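Local atomic coordinates of 2-hydroxyisobutyryl-CoA synthetase (Aquincola tertiaricarbonis, PDB entry 6HDY), a protein that belongs to the ANL superfamily of AMP-binding enzymes, joining an AMP-binding region to a smaller C-terminal domain. Residues H64-R70 against D112-V116; K71-F77 against R91-V95. The contacts are given in a common frame with arbitrary orientation. Residues are numbered along the deposited sequence.

In the fold
Contacts 1 and 2 illustrate how one short helix can anchor two separate loops. Both use helix 66-74: contact 1 holds its N-terminal end against loop 112-116, and contact 2 holds its C-terminal end against 91-95, an extended segment that lies within the span bridged by contact 1. Their centres are about 13 Å apart, and they meet where Tyr68 CE1 packs 3.7 Å from Val95 CG2. Each is partly buried, with Tyr68, Tyr113, Trp72 and Phe77 inside and Arg70 and Arg91 at the exposed edges. Both use two bridging waters, but contact 1 adds a main-chain hydrogen bond, a salt bridge and a T-shaped aromatic pair, whereas contact 2 relies on proline and valine packing, a CH-pi contact and one weak lysine hydrogen bond.

Contact 1: H64-R70 against D112-V116; sequences HAPFYRR and DYVCV. With SO4 (sulfate ion), chain D.
At the apolar centre, Phe67 (chi1 t) and Tyr113 (chi1 p) form a T-shaped pair, the edge of Tyr113 toward the face of Phe67, with centroids 5.4 Å apart and planes at 60°. Phe67 CD2 lies 3.7 Å from Tyr113 CB, and Tyr68 CE2 approaches the same CB to 3.9 Å. Ala65 CB rests 3.5 Å from Cys115 SG. Ala65 is the N-cap of helix 66-74, just after helix 43-64 ends; the facing loop is irregular. CA atoms pair as His64-Cys115 (4.7 Å), Ala65-Tyr113 (4.7 Å) and Phe67-Asp112 (4.9 Å). Phe67 N donates to Asp112 O at 3.2 Å. Water 1 accepts from Cys115 N (2.6 Å) and donates to His64 O (2.9 Å); water 2 donates to Cys115 O (2.8 Å) and His64 O (3.3 Å). At the outer edge Arg70 NH2 (chi1-chi3 m, t, m) makes a salt bridge to Asp112 OD2 (2.8 Å), while Arg70 NE donates to O3 of a sulfate (2.8 Å), probably from the crystallisation liquor and also bound by Ser103. Asp112 thus meets the helix twice: its carboxylate balances Arg70, and its carbonyl satisfies a first-turn amide lacking an intrahelical partner, typical of helix N-termini.

Contact 2: K71-F77 against R91-V95; sequences KWEEAGF and RVPVV
The second segment leaves helix 85-91 at Arg91 and runs extended from Val92 to Val95. Arg91 lies opposite Phe77 (CA-CA 6.2 Å): Arg91 CB is 3.8 Å from Phe77 CD1, and water 4 links Arg91 NH2 (3.0 Å) to Gly76 O (2.9 Å). Gly76 (phi 70°) closes helix 66-74 in a Schellman motif, Phe77 N bonding back to Trp72 O (2.8 Å). Val92 CG2 makes a CH-pi contact over the ring face of Phe77 (chi1 t), 3.8 Å from its centroid, while Val92 CG1 is 3.9 Å from Trp72 NE1. Pro93 follows, its CG 3.6 Å from Ala75 CB and its CD 3.8 Å from Trp72 CD1; water 3 joins Pro93 O (2.8 Å) to Trp72 NE1 (3.1 Å). Val94 O accepts a weak hydrogen bond from NZ of extended Lys71 (t, t, t; 3.2 Å). Trp72 also packs on helix 43-64, and Val95 makes backbone hydrogen bonds to Arg339 and Leu341 of strand 340-347 in the antiparallel sheet, so the segment runs between helix 66-74 and that sheet.

Contact 1: H64-R70 against D112-V116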
# COMPACT_ATOMS: atom_id res chain seq x y z
N HIS A 64 13.37 8.93 -28.73
CA HIS A 64 13.83 8.34 -27.47
C HIS A 64 13.57 6.85 -27.28
O HIS A 64 14.15 6.24 -26.38
CB HIS A 64 13.21 9.13 -26.31
CG HIS A 64 13.68 10.54 -26.26
ND1 HIS A 64 12.83 11.59 -26.54
CD2 HIS A 64 14.92 11.03 -26.04
CE1 HIS A 64 13.57 12.69 -26.45
NE2 HIS A 64 14.82 12.40 -26.14
N ALA A 65 12.73 6.25 -28.10
CA ALA A 65 12.38 4.84 -27.97
C ALA A 65 12.80 3.99 -29.18
O ALA A 65 12.08 3.97 -30.18
CB ALA A 65 10.89 4.68 -27.70
N PRO A 66 13.88 3.20 -29.08
CA PRO A 66 14.23 2.31 -30.20
C PRO A 66 13.18 1.23 -30.44
O PRO A 66 13.13 0.69 -31.53
CB PRO A 66 15.61 1.74 -29.81
CG PRO A 66 16.10 2.61 -28.70
CD PRO A 66 14.87 3.07 -27.98
N PHE A 67 12.31 0.95 -29.45
CA PHE A 67 11.20 0.00 -29.56
C PHE A 67 10.24 0.50 -30.63
O PHE A 67 9.87 -0.27 -31.51
CB PHE A 67 10.46 -0.17 -28.21
CG PHE A 67 9.13 -0.88 -28.31
CD1 PHE A 67 9.08 -2.26 -28.42
CD2 PHE A 67 7.94 -0.17 -28.33
CE1 PHE A 67 7.85 -2.92 -28.56
CE2 PHE A 67 6.72 -0.83 -28.46
CZ PHE A 67 6.68 -2.20 -28.57
N TYR A 68 9.82 1.79 -30.52
CA TYR A 68 8.94 2.42 -31.50
C TYR A 68 9.65 2.66 -32.82
O TYR A 68 9.05 2.41 -33.86
CB TYR A 68 8.33 3.72 -30.95
CG TYR A 68 7.27 3.45 -29.92
CD1 TYR A 68 6.06 2.85 -30.27
CD2 TYR A 68 7.47 3.79 -28.58
CE1 TYR A 68 5.10 2.56 -29.31
CE2 TYR A 68 6.50 3.52 -27.62
CZ TYR A 68 5.31 2.92 -27.99
OH TYR A 68 4.34 2.65 -27.06
N ARG A 69 10.92 3.10 -32.80
CA ARG A 69 11.71 3.30 -34.03
C ARG A 69 11.78 2.00 -34.87
O ARG A 69 11.49 2.04 -36.06
CB ARG A 69 13.11 3.88 -33.72
CG ARG A 69 14.03 4.03 -34.93
CD ARG A 69 13.97 5.39 -35.63
NE ARG A 69 14.40 6.48 -34.74
CZ ARG A 69 15.62 7.00 -34.71
NH1 ARG A 69 16.55 6.60 -35.57
NH2 ARG A 69 15.92 7.95 -33.83
N ARG A 70 12.06 0.84 -34.21
CA ARG A 70 12.14 -0.49 -34.84
C ARG A 70 10.78 -0.98 -35.33
O ARG A 70 10.69 -1.48 -36.46
CB ARG A 70 12.73 -1.53 -33.88
CG ARG A 70 14.25 -1.61 -33.91
CD ARG A 70 14.75 -2.74 -33.02
NE ARG A 70 14.36 -2.57 -31.62
CZ ARG A 70 15.09 -1.93 -30.71
NH1 ARG A 70 16.27 -1.41 -31.04
NH2 ARG A 70 14.65 -1.81 -29.46
N ASP A 112 12.74 -1.06 -24.26
CA ASP A 112 13.28 -0.04 -25.12
C ASP A 112 12.26 1.05 -25.47
O ASP A 112 12.49 1.86 -26.38
CB ASP A 112 13.95 -0.63 -26.35
CG ASP A 112 15.42 -0.30 -26.37
OD1 ASP A 112 15.90 0.33 -25.38
OD2 ASP A 112 16.09 -0.65 -27.36
N TYR A 113 11.18 1.13 -24.69
CA TYR A 113 10.15 2.15 -24.82
C TYR A 113 10.09 3.05 -23.57
O TYR A 113 9.17 3.85 -23.47
CB TYR A 113 8.78 1.51 -25.14
CG TYR A 113 8.34 0.48 -24.13
CD1 TYR A 113 8.83 -0.82 -24.17
CD2 TYR A 113 7.45 0.82 -23.11
CE1 TYR A 113 8.47 -1.76 -23.20
CE2 TYR A 113 7.06 -0.12 -22.15
CZ TYR A 113 7.60 -1.40 -22.18
OH TYR A 113 7.23 -2.36 -21.28
N VAL A 114 11.08 2.94 -22.66
CA VAL A 114 11.12 3.74 -21.42
C VAL A 114 11.20 5.27 -21.70
O VAL A 114 10.51 6.04 -21.03
CB VAL A 114 12.19 3.25 -20.42
CG1 VAL A 114 13.62 3.45 -20.95
CG2 VAL A 114 12.01 3.89 -19.06
N CYS A 115 12.04 5.69 -22.68
CA CYS A 115 12.26 7.04 -23.22
C CYS A 115 13.06 7.94 -22.32
O CYS A 115 13.98 8.59 -22.78
CB CYS A 115 10.95 7.70 -23.65
SG CYS A 115 10.12 6.90 -25.04
N VAL A 116 12.64 8.05 -21.05
CA VAL A 116 13.30 8.93 -20.09
C VAL A 116 14.61 8.31 -19.63
O VAL A 116 14.73 7.08 -19.65
CB VAL A 116 12.37 9.28 -18.88
CG1 VAL A 116 11.16 10.10 -19.31
CG2 VAL A 116 11.96 8.04 -18.08
S SO4 D . 12.36 -4.67 -28.85
O1 SO4 D . 12.76 -3.55 -27.96
O2 SO4 D . 13.21 -5.85 -28.63
O3 SO4 D . 12.50 -4.21 -30.25
O4 SO4 D . 10.96 -5.08 -28.63
O HOH W 1 13.56 4.30 -24.27
O HOH W 2 16.19 7.76 -24.35

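Contact 2: K71-F77 against R91-V95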
# COMPACT_ATOMS: atom_id res chain seq x y z
N LYS A 71 9.75 -0.86 -34.49
CA LYS A 71 8.39 -1.32 -34.77
C LYS A 71 7.77 -0.57 -35.92
O LYS A 71 7.20 -1.19 -36.82
CB LYS A 71 7.48 -1.23 -33.52
CG LYS A 71 6.21 -2.05 -33.65
CD LYS A 71 5.18 -1.74 -32.57
CE LYS A 71 4.29 -2.93 -32.26
NZ LYS A 71 3.87 -3.69 -33.48
N TRP A 72 7.90 0.77 -35.90
CA TRP A 72 7.36 1.64 -36.94
C TRP A 72 8.04 1.45 -38.26
O TRP A 72 7.34 1.39 -39.28
CB TRP A 72 7.35 3.10 -36.51
CG TRP A 72 6.43 3.37 -35.36
CD1 TRP A 72 5.48 2.53 -34.85
CD2 TRP A 72 6.41 4.54 -34.54
NE1 TRP A 72 4.84 3.13 -33.80
CE2 TRP A 72 5.41 4.36 -33.57
CE3 TRP A 72 7.14 5.74 -34.54
CZ2 TRP A 72 5.10 5.34 -32.62
CZ3 TRP A 72 6.87 6.69 -33.58
CH2 TRP A 72 5.85 6.50 -32.64
N GLU A 73 9.38 1.29 -38.27
CA GLU A 73 10.15 1.06 -39.50
C GLU A 73 9.70 -0.25 -40.18
O GLU A 73 9.55 -0.29 -41.40
CB GLU A 73 11.66 1.02 -39.20
CG GLU A 73 12.32 2.38 -39.04
CD GLU A 73 13.76 2.37 -38.53
OE1 GLU A 73 14.37 3.46 -38.47
OE2 GLU A 73 14.26 1.27 -38.20
N GLU A 74 9.44 -1.30 -39.36
CA GLU A 74 8.96 -2.62 -39.78
C GLU A 74 7.57 -2.54 -40.45
O GLU A 74 7.34 -3.24 -41.45
CB GLU A 74 8.96 -3.58 -38.57
CG GLU A 74 8.53 -5.02 -38.84
CD GLU A 74 9.26 -5.75 -39.96
OE1 GLU A 74 10.41 -6.18 -39.74
OE2 GLU A 74 8.67 -5.89 -41.06
N ALA A 75 6.67 -1.65 -39.95
CA ALA A 75 5.33 -1.44 -40.51
C ALA A 75 5.27 -0.35 -41.60
O ALA A 75 4.18 -0.05 -42.12
CB ALA A 75 4.33 -1.13 -39.41
N GLY A 76 6.43 0.20 -41.95
CA GLY A 76 6.58 1.24 -42.97
C GLY A 76 6.01 2.58 -42.56
O GLY A 76 5.40 3.27 -43.37
N PHE A 77 6.23 2.97 -41.30
CA PHE A 77 5.74 4.23 -40.76
C PHE A 77 6.84 5.16 -40.21
O PHE A 77 7.75 4.72 -39.50
CB PHE A 77 4.63 3.99 -39.70
CG PHE A 77 4.14 5.26 -39.04
CD1 PHE A 77 3.33 6.16 -39.74
CD2 PHE A 77 4.54 5.60 -37.75
CE1 PHE A 77 2.91 7.35 -39.14
CE2 PHE A 77 4.12 6.79 -37.16
CZ PHE A 77 3.32 7.66 -37.86
N ARG A 91 -1.86 3.46 -40.58
CA ARG A 91 -0.41 3.35 -40.72
C ARG A 91 0.33 2.90 -39.48
O ARG A 91 1.33 2.19 -39.60
CB ARG A 91 0.20 4.67 -41.24
CG ARG A 91 -0.40 5.20 -42.53
CD ARG A 91 0.15 6.57 -42.86
NE ARG A 91 -0.38 7.08 -44.13
CZ ARG A 91 0.15 6.82 -45.32
NH1 ARG A 91 -0.41 7.32 -46.42
NH2 ARG A 91 1.24 6.07 -45.43
N VAL A 92 -0.12 3.36 -38.29
CA VAL A 92 0.54 3.05 -37.03
C VAL A 92 0.17 1.64 -36.53
O VAL A 92 -1.01 1.38 -36.23
CB VAL A 92 0.33 4.15 -35.95
CG1 VAL A 92 1.15 3.87 -34.69
CG2 VAL A 92 0.65 5.53 -36.50
N PRO A 93 1.16 0.71 -36.44
CA PRO A 93 0.85 -0.64 -35.92
C PRO A 93 0.50 -0.60 -34.44
O PRO A 93 1.09 0.18 -33.68
CB PRO A 93 2.14 -1.41 -36.18
CG PRO A 93 3.21 -0.37 -36.11
CD PRO A 93 2.61 0.86 -36.71
N VAL A 94 -0.46 -1.44 -34.02
CA VAL A 94 -0.82 -1.51 -32.60
C VAL A 94 0.28 -2.21 -31.79
O VAL A 94 0.96 -3.11 -32.29
CB VAL A 94 -2.20 -2.17 -32.32
CG1 VAL A 94 -3.34 -1.33 -32.87
CG2 VAL A 94 -2.27 -3.62 -32.83
N VAL A 95 0.43 -1.80 -30.54
CA VAL A 95 1.35 -2.43 -29.60
C VAL A 95 0.55 -3.51 -28.87
O VAL A 95 -0.57 -3.25 -28.47
CB VAL A 95 1.93 -1.41 -28.60
CG1 VAL A 95 2.80 -2.11 -27.54
CG2 VAL A 95 2.72 -0.31 -29.33
O HOH W 3 2.60 1.87 -32.10
O HOH W 4 2.90 4.64 -43.40